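Acetate CoA-transferase subunit beta (Escherichia coli DH5[alpha], PDB 5DBN) transfers coenzyme A from acetyl-CoA to acetoacetate and other short-chain fatty acids through a covalent enzyme-CoA intermediate. Local coordinates at residues Glu14-Asp19 with Ser132-Ile137; Gln5-Arg10 with Val168-Val173; Gly100-Glu105 with Lys149-Cys154; Met181-Ile186 with Phe203-Asp208; Val113-Met118 with Thr155-Ala160. One frame throughout, in Å; residues are numbered along the deposited sequence.

Contact 1 (Glu14-Asp19 with Ser132-Ile137)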
# COMPACT_ATOMS: atom_id res chain seq x y z
N GLU B 14 32.33 5.83 3.55
CA GLU B 14 31.34 6.35 4.49
C GLU B 14 30.31 5.29 4.85
O GLU B 14 29.75 5.31 5.95
CB GLU B 14 30.62 7.57 3.89
CG GLU B 14 29.71 8.30 4.87
CD GLU B 14 30.47 8.99 5.99
OE1 GLU B 14 31.70 9.16 5.87
OE2 GLU B 14 29.83 9.35 7.00
N LEU B 15 30.06 4.37 3.92
CA LEU B 15 29.04 3.35 4.11
C LEU B 15 29.46 2.34 5.16
O LEU B 15 30.63 1.97 5.26
CB LEU B 15 28.76 2.64 2.79
CG LEU B 15 28.41 3.55 1.60
CD1 LEU B 15 28.21 2.72 0.34
CD2 LEU B 15 27.18 4.38 1.90
N ARG B 16 28.48 1.88 5.95
CA ARG B 16 28.72 0.87 6.97
C ARG B 16 28.25 -0.51 6.53
O ARG B 16 27.34 -0.64 5.70
CB ARG B 16 28.05 1.25 8.30
CG ARG B 16 28.73 2.40 9.04
CD ARG B 16 28.03 2.69 10.37
NE ARG B 16 28.71 3.73 11.15
CZ ARG B 16 28.57 5.04 10.97
NH1 ARG B 16 27.77 5.52 10.03
NH2 ARG B 16 29.24 5.87 11.75
N ASP B 17 28.88 -1.54 7.09
CA ASP B 17 28.57 -2.92 6.78
C ASP B 17 27.11 -3.25 7.09
O ASP B 17 26.65 -3.04 8.21
CB ASP B 17 29.50 -3.86 7.57
CG ASP B 17 29.32 -5.32 7.21
OD1 ASP B 17 29.16 -5.63 6.01
OD2 ASP B 17 29.35 -6.16 8.13
N GLY B 18 26.39 -3.73 6.08
CA GLY B 18 25.00 -4.12 6.24
C GLY B 18 24.00 -3.05 5.84
O GLY B 18 22.79 -3.27 5.94
N ASP B 19 24.49 -1.90 5.39
CA ASP B 19 23.62 -0.79 5.00
C ASP B 19 22.77 -1.10 3.77
O ASP B 19 23.22 -1.79 2.85
CB ASP B 19 24.45 0.46 4.72
CG ASP B 19 24.77 1.26 5.97
OD1 ASP B 19 24.52 0.76 7.09
OD2 ASP B 19 25.27 2.39 5.83
N SER B 132 15.64 9.05 2.83
CA SER B 132 16.85 8.33 3.22
C SER B 132 17.37 8.83 4.57
O SER B 132 17.33 10.02 4.86
CB SER B 132 17.93 8.49 2.15
OG SER B 132 17.54 7.86 0.94
N ARG B 133 17.88 7.91 5.38
CA ARG B 133 18.41 8.29 6.69
C ARG B 133 19.65 9.16 6.54
O ARG B 133 19.87 10.07 7.34
CB ARG B 133 18.75 7.05 7.52
CG ARG B 133 17.56 6.31 8.08
CD ARG B 133 18.02 5.29 9.10
NE ARG B 133 16.92 4.51 9.65
CZ ARG B 133 17.06 3.60 10.62
NH1 ARG B 133 18.25 3.35 11.13
NH2 ARG B 133 16.00 2.94 11.06
N LYS B 134 20.47 8.87 5.53
CA LYS B 134 21.63 9.70 5.23
C LYS B 134 21.65 10.07 3.76
O LYS B 134 21.67 9.21 2.88
CB LYS B 134 22.92 8.98 5.61
CG LYS B 134 24.16 9.84 5.39
CD LYS B 134 25.44 9.12 5.77
CE LYS B 134 25.80 9.40 7.22
NZ LYS B 134 27.12 8.80 7.57
N VAL B 135 21.68 11.37 3.50
CA VAL B 135 21.70 11.90 2.15
C VAL B 135 23.12 12.35 1.82
O VAL B 135 23.59 13.36 2.33
CB VAL B 135 20.72 13.08 1.98
CG1 VAL B 135 20.76 13.62 0.55
CG2 VAL B 135 19.30 12.65 2.35
N ILE B 136 23.79 11.57 0.97
CA ILE B 136 25.15 11.88 0.55
C ILE B 136 25.12 12.43 -0.86
O ILE B 136 24.58 11.80 -1.77
CB ILE B 136 26.07 10.65 0.62
CG1 ILE B 136 26.05 10.07 2.03
CG2 ILE B 136 27.49 11.04 0.20
CD1 ILE B 136 26.82 8.77 2.18
N ILE B 137 25.69 13.61 -1.04
CA ILE B 137 25.80 14.22 -2.36
C ILE B 137 27.23 14.08 -2.87
O ILE B 137 28.18 14.55 -2.24
CB ILE B 137 25.39 15.70 -2.34
CG1 ILE B 137 23.97 15.85 -1.79
CG2 ILE B 137 25.49 16.32 -3.73
CD1 ILE B 137 22.91 15.10 -2.58
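K134 and E14 form a salt bridge where the loop joining helix 3-12 to strand 20-23 passes strand 135-138 of the large mixed sheet of this CoA-transferase subunit. That strand runs parallel to both of its neighbours, 95-98 and 166-168. K134 leaves its backbone with CG anti to the backbone N (chi1 -177°), and a bend at chi3 precedes the terminal ammonium. There NZ donates to E14 OE2 over 2.8 Å, using the anti lone pair, the one turned away from the other oxygen, and the two side chains cross at about a right angle. E14 OE1 is salt-bridged in turn to R10 and R175, so a single carboxylate serves three cations, which would probably favour its charged form. R16 belongs to the same cluster: its NH1 lies 4.2 Å from K134 NZ, which sits at the edge of the guanidinium, near its plane, a pairing of like charges that E14 probably offsets. R16 also opens the type II turn R16-D19, closed by the bond from D19 N to R16 O of 3.1 Å. Two residues on from K134, in strand 135-138, buried I136 meets the apolar part of the loop. Its CD1, extended at chi2 (174°), packs 4.0 Å from E14 CG, on the aliphatic part of that side chain, and 4.4 Å from L15 CD2.

Contact 2 (Gln5-Arg10 with Val168-Val173); sequences QRIARR and VTELAV
The hydroxyl oxygen of T169, a residue whose carbonyl carbon rests against I7 CG1, is held by several groups. It accepts from L171 N at 3.1 Å and from A172 N at 3.0 Å, an ST turn and an ST motif on one oxygen, and it is also hydrogen-bonded to H141 ND1. E170 OE1 is bonded to the backbone N of the same histidine, so the two side chains tie the turn to one neighbour. I7 fits against this fixed backbone: its CG1 is 3.4 Å from E170 N, while CG2 turns to V168, with V168 CG1 at 4.0 Å. The turn is the tip of a beta hairpin between the antiparallel strands 166-168 and 172-177, and helix 3-12 packs against it through I7 and R10. E170 carries CG between the backbone N and the carbonyl carbon (chi1 77°) and lies beside I7, pointing the same way, with E170 OE1 3.8 Å from I7 CD1. One helical turn on, R10 crosses V168 and V173 at about right angles; its CG touches V168 CG1 at 3.9 Å and V173 CG2 at 4.1 Å. The guanidinium of R10 continues past these valines to E185. R6 brings E170 CB to the edge of its guanidinium, near the plane, at 4.4 Å from NH2, while its charge is met outside this contact by D2.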
# COMPACT_ATOMS: atom_id res chain seq x y z
N GLN B 5 36.44 9.44 -9.30
CA GLN B 5 36.88 8.21 -8.63
C GLN B 5 37.30 8.47 -7.19
O GLN B 5 37.01 7.66 -6.31
CB GLN B 5 38.02 7.56 -9.41
CG GLN B 5 37.58 6.99 -10.76
CD GLN B 5 38.72 6.37 -11.54
OE1 GLN B 5 39.89 6.66 -11.29
NE2 GLN B 5 38.39 5.52 -12.50
N ARG B 6 37.97 9.59 -6.94
CA ARG B 6 38.32 9.93 -5.56
C ARG B 6 37.06 10.22 -4.75
O ARG B 6 36.94 9.79 -3.60
CB ARG B 6 39.29 11.12 -5.49
CG ARG B 6 40.67 10.85 -6.08
CD ARG B 6 41.57 12.10 -6.08
NE ARG B 6 41.09 13.20 -6.91
CZ ARG B 6 41.44 13.41 -8.18
NH1 ARG B 6 42.28 12.58 -8.79
NH2 ARG B 6 40.96 14.45 -8.84
N ILE B 7 36.12 10.95 -5.35
CA ILE B 7 34.84 11.21 -4.72
C ILE B 7 34.13 9.90 -4.38
O ILE B 7 33.73 9.67 -3.24
CB ILE B 7 33.93 12.08 -5.61
CG1 ILE B 7 34.56 13.46 -5.81
CG2 ILE B 7 32.53 12.22 -5.00
CD1 ILE B 7 33.92 14.27 -6.91
N ALA B 8 33.97 9.04 -5.39
CA ALA B 8 33.32 7.75 -5.21
C ALA B 8 34.02 6.93 -4.14
O ALA B 8 33.38 6.28 -3.31
CB ALA B 8 33.29 6.99 -6.52
N ARG B 9 35.35 6.95 -4.18
CA ARG B 9 36.16 6.23 -3.21
C ARG B 9 35.88 6.72 -1.79
O ARG B 9 35.71 5.92 -0.87
CB ARG B 9 37.64 6.39 -3.55
CG ARG B 9 38.60 5.66 -2.62
CD ARG B 9 40.03 5.78 -3.14
NE ARG B 9 41.00 5.12 -2.27
CZ ARG B 9 42.30 5.01 -2.55
NH1 ARG B 9 42.79 5.52 -3.68
NH2 ARG B 9 43.11 4.39 -1.71
N ARG B 10 35.85 8.04 -1.61
CA ARG B 10 35.58 8.61 -0.29
C ARG B 10 34.17 8.28 0.21
O ARG B 10 33.99 7.93 1.38
CB ARG B 10 35.79 10.13 -0.31
CG ARG B 10 35.46 10.82 1.02
CD ARG B 10 36.25 10.24 2.18
NE ARG B 10 35.78 10.73 3.48
CZ ARG B 10 34.80 10.17 4.18
NH1 ARG B 10 34.16 9.10 3.72
NH2 ARG B 10 34.44 10.68 5.35
N VAL B 168 30.30 15.58 -0.66
CA VAL B 168 31.63 15.10 -0.98
C VAL B 168 32.07 15.54 -2.37
O VAL B 168 31.45 15.19 -3.38
CB VAL B 168 31.70 13.56 -0.90
CG1 VAL B 168 33.13 13.07 -1.13
CG2 VAL B 168 31.19 13.07 0.44
N THR B 169 33.15 16.33 -2.41
CA THR B 169 33.75 16.76 -3.67
C THR B 169 35.18 16.26 -3.75
O THR B 169 35.69 15.67 -2.80
CB THR B 169 33.74 18.30 -3.82
OG1 THR B 169 34.73 18.87 -2.97
CG2 THR B 169 32.37 18.87 -3.46
N GLU B 170 35.83 16.49 -4.88
CA GLU B 170 37.21 16.07 -5.06
C GLU B 170 38.15 17.00 -4.31
O GLU B 170 39.36 16.76 -4.27
CB GLU B 170 37.58 16.00 -6.55
CG GLU B 170 37.85 17.33 -7.25
CD GLU B 170 36.60 18.15 -7.51
OE1 GLU B 170 35.50 17.73 -7.09
OE2 GLU B 170 36.72 19.23 -8.14
N LEU B 171 37.60 18.06 -3.72
CA LEU B 171 38.41 19.03 -2.98
C LEU B 171 38.20 18.93 -1.47
O LEU B 171 39.12 19.20 -0.69
CB LEU B 171 38.08 20.45 -3.45
CG LEU B 171 38.64 20.92 -4.80
CD1 LEU B 171 38.22 22.36 -5.07
CD2 LEU B 171 40.15 20.77 -4.91
N ALA B 172 37.00 18.55 -1.04
CA ALA B 172 36.66 18.58 0.38
C ALA B 172 35.42 17.77 0.75
O ALA B 172 34.65 17.36 -0.12
CB ALA B 172 36.47 20.02 0.82
N VAL B 173 35.25 17.54 2.05
CA VAL B 173 34.04 16.92 2.59
C VAL B 173 33.35 17.87 3.56
O VAL B 173 33.96 18.33 4.53
CB VAL B 173 34.35 15.59 3.31
CG1 VAL B 173 33.08 14.96 3.85
CG2 VAL B 173 35.06 14.62 2.37

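Contact 3 (Gly100-Glu105 with Lys149-Cys154); sequences GLQVDE and KILRRC
Backbone bonds join V103 to both sides of I150: V103 N donates to K149 O at 3.1 Å, and L151 N returns a bond to V103 O at 2.8 Å. A weak bond from E105 N to L151 O follows, and CA-H...O contacts from Q102, I150 and D104 accompany the three. This is parallel pairing in a small three-stranded sheet, where strand 102-104 lies between 109-110 and 150-151; L101 and Q102 form a classic beta bulge opposite A110. Among polar side chains, D104 joins two parts of the chain. Its CG sits between the backbone N and the carbonyl carbon (chi1 59°), and OD2 takes C154 N at 3.0 Å with the anti lone pair, while OD1 accepts from N108 N. An alanine in place of D104 would probably leave the amides of C154 and N108 without their acceptor and the two loops less firmly tied to the strand. R153 NH1 is 4.4 Å from D104 OD2, beyond a salt bridge. Q102 OE1 accepts from T155 N and M156 N, and E105 is salt-bridged to R202. Carbon of one segment also packs on polar atoms of the other: L151 CD1 lies 3.5 Å from Q102 NE2, and the aliphatic chain of K149 runs past L101 O, with CD at 3.4 Å. The apolar V103 and I150 share a face of the sheet, packing on F176 and F174 of strand 172-177.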
# COMPACT_ATOMS: atom_id res chain seq x y z
N GLY B 100 24.63 16.05 -7.90
CA GLY B 100 24.13 17.37 -7.58
C GLY B 100 24.51 18.43 -8.58
O GLY B 100 25.58 18.38 -9.19
N LEU B 101 23.60 19.38 -8.77
CA LEU B 101 23.89 20.57 -9.57
C LEU B 101 24.27 21.69 -8.62
O LEU B 101 25.20 22.46 -8.89
CB LEU B 101 22.67 20.98 -10.41
CG LEU B 101 22.16 19.96 -11.41
CD1 LEU B 101 20.74 20.30 -11.84
CD2 LEU B 101 23.08 19.91 -12.62
N GLN B 102 23.57 21.76 -7.50
CA GLN B 102 23.83 22.79 -6.49
C GLN B 102 23.45 22.33 -5.08
O GLN B 102 22.48 21.58 -4.89
CB GLN B 102 23.06 24.07 -6.83
CG GLN B 102 23.55 24.75 -8.10
CD GLN B 102 22.86 26.07 -8.38
OE1 GLN B 102 21.81 26.37 -7.82
NE2 GLN B 102 23.47 26.87 -9.25
N VAL B 103 24.23 22.78 -4.11
CA VAL B 103 23.94 22.58 -2.69
C VAL B 103 24.27 23.89 -1.98
O VAL B 103 25.18 24.60 -2.41
CB VAL B 103 24.77 21.42 -2.09
CG1 VAL B 103 24.45 21.23 -0.61
CG2 VAL B 103 24.51 20.13 -2.86
N ASP B 104 23.54 24.22 -0.92
CA ASP B 104 23.82 25.45 -0.19
C ASP B 104 23.90 25.28 1.33
O ASP B 104 23.68 24.19 1.86
CB ASP B 104 22.76 26.52 -0.53
CG ASP B 104 21.34 26.09 -0.20
OD1 ASP B 104 21.14 25.26 0.72
OD2 ASP B 104 20.41 26.59 -0.86
N GLU B 105 24.23 26.38 2.00
CA GLU B 105 24.48 26.38 3.44
C GLU B 105 23.25 25.94 4.24
O GLU B 105 23.38 25.49 5.38
CB GLU B 105 24.91 27.78 3.89
CG GLU B 105 23.86 28.86 3.65
CD GLU B 105 24.39 30.27 3.84
OE1 GLU B 105 25.56 30.52 3.49
OE2 GLU B 105 23.63 31.13 4.33
N LYS B 149 29.12 25.80 -7.45
CA LYS B 149 27.96 24.93 -7.28
C LYS B 149 27.56 24.83 -5.81
O LYS B 149 26.42 24.48 -5.50
CB LYS B 149 28.25 23.55 -7.86
CG LYS B 149 28.65 23.59 -9.33
CD LYS B 149 28.35 22.28 -10.04
CE LYS B 149 29.20 21.14 -9.53
NZ LYS B 149 28.70 19.83 -10.05
N ILE B 150 28.50 25.11 -4.92
CA ILE B 150 28.22 25.15 -3.48
C ILE B 150 27.96 26.60 -3.07
O ILE B 150 28.90 27.36 -2.85
CB ILE B 150 29.38 24.54 -2.67
CG1 ILE B 150 29.70 23.14 -3.20
CG2 ILE B 150 29.01 24.48 -1.19
CD1 ILE B 150 30.93 22.50 -2.59
N LEU B 151 26.68 26.96 -2.96
CA LEU B 151 26.27 28.37 -2.87
C LEU B 151 25.65 28.76 -1.53
O LEU B 151 25.45 27.93 -0.66
CB LEU B 151 25.28 28.68 -3.99
CG LEU B 151 25.72 28.27 -5.40
CD1 LEU B 151 24.59 28.48 -6.40
CD2 LEU B 151 26.97 29.02 -5.82
N ARG B 152 25.35 30.05 -1.38
CA ARG B 152 24.60 30.53 -0.22
C ARG B 152 23.15 30.10 -0.33
O ARG B 152 22.52 29.74 0.67
CB ARG B 152 24.69 32.05 -0.11
CG ARG B 152 26.06 32.56 0.29
CD ARG B 152 26.07 34.07 0.39
NE ARG B 152 27.37 34.58 0.84
CZ ARG B 152 27.62 35.85 1.13
NH1 ARG B 152 26.67 36.76 1.00
NH2 ARG B 152 28.83 36.21 1.54
N ARG B 153 22.62 30.14 -1.55
CA ARG B 153 21.25 29.74 -1.82
C ARG B 153 21.17 29.23 -3.25
O ARG B 153 21.64 29.90 -4.17
CB ARG B 153 20.29 30.92 -1.61
CG ARG B 153 18.83 30.62 -1.96
CD ARG B 153 18.28 29.46 -1.14
NE ARG B 153 16.83 29.32 -1.28
CZ ARG B 153 16.22 28.63 -2.24
NH1 ARG B 153 16.92 28.01 -3.18
NH2 ARG B 153 14.89 28.57 -2.26
N CYS B 154 20.59 28.05 -3.43
CA CYS B 154 20.44 27.47 -4.76
C CYS B 154 19.64 28.42 -5.64
O CYS B 154 18.64 28.98 -5.21
CB CYS B 154 19.75 26.11 -4.68
SG CYS B 154 20.71 24.82 -3.86

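Contact 4 (Met181-Ile186 with Phe203-Asp208); sequences MWLTEI and FEVAAD
M181-L183 and F203-A206 pair in parallel, with E204 N bonded to M181 O at 3.2 Å, L183 N to E204 O at 2.9 Å and A206 N to L183 O at 3.2 Å. W182 and E204 share one face of this pair. With CG anti to the carbonyl carbon (chi1 -74°) and the ring turned by chi2 (90°), W182 presents one face of its six-membered ring to E204, whose CB, offset toward the rim, is 3.9 Å from the centroid in a CH-pi contact. The carboxylate of E204 lies near the rim, OE2 4.0 Å from W182 CZ2, its plane turned 27° from the ring, while A206 N lies at the ring edge. An alanine in place of W182 would probably open a gap beside E204 and leave its side chain freer to turn. On the other face L183 lies beside F203 and V205, pointing the same way: CB is 3.5 Å from F203 CD1, and CD2 4.1 Å from V205 CG2. The strands belong to a beta-alpha-beta unit: L192 of helix 192-197 covers L183 and V205, strand 172-177 flanks M181-I186 on the other side, and its F174 meets the F203 ring edge-to-face.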
# COMPACT_ATOMS: atom_id res chain seq x y z
N MET B 181 26.65 24.28 8.52
CA MET B 181 27.51 23.60 7.56
C MET B 181 28.95 23.58 8.06
O MET B 181 29.50 24.62 8.42
CB MET B 181 27.42 24.30 6.20
CG MET B 181 28.16 23.60 5.08
SD MET B 181 28.03 24.53 3.54
CE MET B 181 28.75 23.37 2.39
N TRP B 182 29.54 22.39 8.07
CA TRP B 182 30.90 22.21 8.58
C TRP B 182 31.83 21.62 7.53
O TRP B 182 31.51 20.61 6.90
CB TRP B 182 30.88 21.30 9.81
CG TRP B 182 30.35 21.97 11.03
CD1 TRP B 182 29.05 22.01 11.45
CD2 TRP B 182 31.10 22.72 12.00
NE1 TRP B 182 28.95 22.73 12.61
CE2 TRP B 182 30.19 23.17 12.97
CE3 TRP B 182 32.45 23.04 12.13
CZ2 TRP B 182 30.60 23.93 14.07
CZ3 TRP B 182 32.85 23.79 13.22
CH2 TRP B 182 31.93 24.23 14.17
N LEU B 183 32.98 22.26 7.34
CA LEU B 183 34.05 21.69 6.53
C LEU B 183 34.82 20.71 7.41
O LEU B 183 35.54 21.12 8.32
CB LEU B 183 34.97 22.79 5.99
CG LEU B 183 36.25 22.31 5.29
CD1 LEU B 183 35.91 21.48 4.06
CD2 LEU B 183 37.12 23.49 4.91
N THR B 184 34.66 19.42 7.14
CA THR B 184 35.21 18.39 8.00
C THR B 184 36.48 17.74 7.44
O THR B 184 37.31 17.25 8.20
CB THR B 184 34.16 17.29 8.27
OG1 THR B 184 33.66 16.78 7.03
CG2 THR B 184 33.00 17.85 9.09
N GLU B 185 36.62 17.72 6.12
CA GLU B 185 37.84 17.22 5.48
C GLU B 185 38.26 18.05 4.27
O GLU B 185 37.42 18.60 3.56
CB GLU B 185 37.67 15.76 5.06
CG GLU B 185 37.11 14.85 6.14
CD GLU B 185 36.85 13.44 5.64
OE1 GLU B 185 37.60 12.97 4.75
OE2 GLU B 185 35.90 12.80 6.13
N ILE B 186 39.57 18.11 4.06
CA ILE B 186 40.15 18.72 2.87
C ILE B 186 40.98 17.67 2.14
O ILE B 186 41.70 16.90 2.77
CB ILE B 186 41.02 19.94 3.22
CG1 ILE B 186 40.18 20.98 3.97
CG2 ILE B 186 41.64 20.54 1.96
CD1 ILE B 186 40.92 22.26 4.34
N PHE B 203 30.59 28.51 5.75
CA PHE B 203 30.81 27.31 6.54
C PHE B 203 31.89 27.52 7.60
O PHE B 203 32.81 28.31 7.40
CB PHE B 203 31.18 26.13 5.64
CG PHE B 203 32.46 26.33 4.88
CD1 PHE B 203 33.68 26.00 5.45
CD2 PHE B 203 32.44 26.83 3.59
CE1 PHE B 203 34.86 26.18 4.76
CE2 PHE B 203 33.62 27.01 2.89
CZ PHE B 203 34.83 26.68 3.47
N GLU B 204 31.76 26.81 8.71
CA GLU B 204 32.77 26.82 9.75
C GLU B 204 33.70 25.63 9.57
O GLU B 204 33.28 24.57 9.11
CB GLU B 204 32.13 26.79 11.14
CG GLU B 204 31.30 28.02 11.47
CD GLU B 204 30.79 28.03 12.90
OE1 GLU B 204 31.59 28.35 13.81
OE2 GLU B 204 29.60 27.72 13.11
N VAL B 205 34.97 25.82 9.91
CA VAL B 205 35.97 24.78 9.76
C VAL B 205 36.15 24.05 11.09
O VAL B 205 36.24 24.69 12.15
CB VAL B 205 37.33 25.35 9.30
CG1 VAL B 205 38.34 24.24 9.07
CG2 VAL B 205 37.15 26.18 8.03
N ALA B 206 36.18 22.72 11.04
CA ALA B 206 36.40 21.92 12.24
C ALA B 206 37.78 22.21 12.83
O ALA B 206 38.77 22.29 12.10
CB ALA B 206 36.27 20.44 11.91
N ALA B 207 37.83 22.37 14.14
CA ALA B 207 39.08 22.68 14.83
C ALA B 207 40.06 21.51 14.74
O ALA B 207 41.26 21.72 14.58
CB ALA B 207 38.81 23.03 16.29
N ASP B 208 39.53 20.30 14.85
CA ASP B 208 40.34 19.09 14.83
C ASP B 208 40.47 18.54 13.41
O ASP B 208 40.42 17.33 13.19
CB ASP B 208 39.74 18.03 15.76
CG ASP B 208 38.36 17.57 15.32
OD1 ASP B 208 37.68 18.34 14.61
OD2 ASP B 208 37.96 16.45 15.68

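Contact 5 (Val113-Met118 with Thr155-Ala160)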
# COMPACT_ATOMS: atom_id res chain seq x y z
N VAL B 113 16.91 19.59 -12.45
CA VAL B 113 16.65 20.49 -13.56
C VAL B 113 17.57 21.70 -13.57
O VAL B 113 17.88 22.29 -12.53
CB VAL B 113 15.17 20.97 -13.54
CG1 VAL B 113 14.85 21.67 -12.23
CG2 VAL B 113 14.87 21.88 -14.74
N VAL B 114 18.03 22.05 -14.78
CA VAL B 114 18.82 23.25 -15.02
C VAL B 114 17.99 24.21 -15.86
O VAL B 114 17.51 23.84 -16.94
CB VAL B 114 20.15 22.93 -15.74
CG1 VAL B 114 20.95 24.21 -15.97
CG2 VAL B 114 20.96 21.93 -14.95
N PRO B 115 17.80 25.46 -15.39
CA PRO B 115 17.05 26.41 -16.22
C PRO B 115 17.72 26.67 -17.56
O PRO B 115 18.93 26.92 -17.60
CB PRO B 115 17.03 27.68 -15.36
CG PRO B 115 17.25 27.21 -13.97
CD PRO B 115 18.15 26.03 -14.08
N GLY B 116 16.95 26.61 -18.64
CA GLY B 116 17.47 26.82 -19.98
C GLY B 116 17.67 25.53 -20.75
O GLY B 116 17.72 25.54 -21.99
N LYS B 117 17.78 24.42 -20.03
CA LYS B 117 17.88 23.09 -20.64
C LYS B 117 16.56 22.35 -20.48
O LYS B 117 15.74 22.71 -19.64
CB LYS B 117 19.02 22.30 -20.02
N MET B 118 16.37 21.30 -21.29
CA MET B 118 15.12 20.54 -21.25
C MET B 118 14.95 19.86 -19.90
O MET B 118 15.91 19.35 -19.33
CB MET B 118 15.10 19.50 -22.37
N THR B 155 20.10 28.61 -6.88
CA THR B 155 19.39 29.46 -7.83
C THR B 155 18.54 28.59 -8.75
O THR B 155 17.57 29.06 -9.34
CB THR B 155 20.36 30.33 -8.66
OG1 THR B 155 19.62 31.25 -9.47
CG2 THR B 155 21.24 29.46 -9.55
N MET B 156 18.91 27.32 -8.86
CA MET B 156 18.16 26.36 -9.67
C MET B 156 17.02 25.76 -8.84
O MET B 156 17.07 25.80 -7.61
CB MET B 156 19.07 25.26 -10.19
CG MET B 156 20.22 25.76 -11.05
SD MET B 156 21.23 24.41 -11.69
CE MET B 156 22.51 25.31 -12.56
N PRO B 157 16.00 25.21 -9.51
CA PRO B 157 14.86 24.61 -8.79
C PRO B 157 15.28 23.50 -7.83
O PRO B 157 16.02 22.59 -8.20
CB PRO B 157 13.99 24.05 -9.92
CG PRO B 157 14.35 24.86 -11.12
CD PRO B 157 15.81 25.17 -10.97
N LEU B 158 14.80 23.58 -6.59
CA LEU B 158 15.20 22.64 -5.56
C LEU B 158 14.64 21.24 -5.80
O LEU B 158 13.53 21.08 -6.31
CB LEU B 158 14.74 23.13 -4.19
CG LEU B 158 15.27 24.47 -3.69
CD1 LEU B 158 14.75 24.76 -2.30
CD2 LEU B 158 16.79 24.48 -3.70
N THR B 159 15.43 20.24 -5.44
CA THR B 159 14.95 18.87 -5.33
C THR B 159 14.27 18.72 -3.98
O THR B 159 13.25 18.04 -3.85
CB THR B 159 16.10 17.86 -5.46
OG1 THR B 159 16.75 18.04 -6.73
CG2 THR B 159 15.59 16.43 -5.35
N ALA B 160 14.86 19.36 -2.97
CA ALA B 160 14.31 19.37 -1.62
C ALA B 160 14.98 20.46 -0.81
O ALA B 160 15.99 21.03 -1.23
CB ALA B 160 14.51 18.02 -0.96
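V113 and P157 make the closest approach between two irregular loops, one following strand 109-110 and the other following strand 150-151. V113 places CG1 between its backbone N and carbonyl carbon (chi1 58°), and this methyl lies against the CB-CG side of the proline ring, 3.4 Å from both P157 CG and P157 CB; the side chains cross at about a right angle. V114 has CG1 anti to the backbone N and runs beside M156, pointing the same way. M156 is extended, SD anti to CA (chi2 -178°) and CE anti to CB (chi3 -177°), which carries CE to within 3.9 Å of V114 CG1, while SD lies 4.1 Å from V114 CG2. P115 meets the base of the same methionine at about a right angle, CD against M156 CG at 3.7 Å. The two proline rings, both C-gamma exo, reach toward each other tip to tip, with P115 CG 3.9 Å from P157 CD. Behind P115 the chain turns away in a type II turn from V114 to K117, closed by K117 N on V114 O at 3.2 Å and with G116 at its third position. In the other loop T159 and A160 form a classic beta bulge opposite L109, and L158 packs on the backbone of a neighbouring subunit. Across the loops every close pair involves carbon or sulphur, and neither proline has an N-H to give, so the fit rests on shape and apolar surface and sets little directional restraint.

Contacts 1, 2 and 4 all reach the large sheet. Contacts 1 and 2 lie nearest the chain's centre and use helix 3-12 and the loop after it, while contact 4 adds an outermost strand, 204-205; R10 links them, bridging E14 of contact 1 and E185 of contact 4. Contact 3 builds a separate small sheet, I150 touching T169 of contact 2 and M181 of contact 4. Contacts 1 to 4 are partly buried; contact 5 is a surface contact, tied to contact 3 through Q102 and L101. Backbone bonding dominates contacts 3 and 4, whereas contact 1 turns on a salt bridge, contact 2 on apolar helix packing, and contact 5 on prolines, valines and methionine.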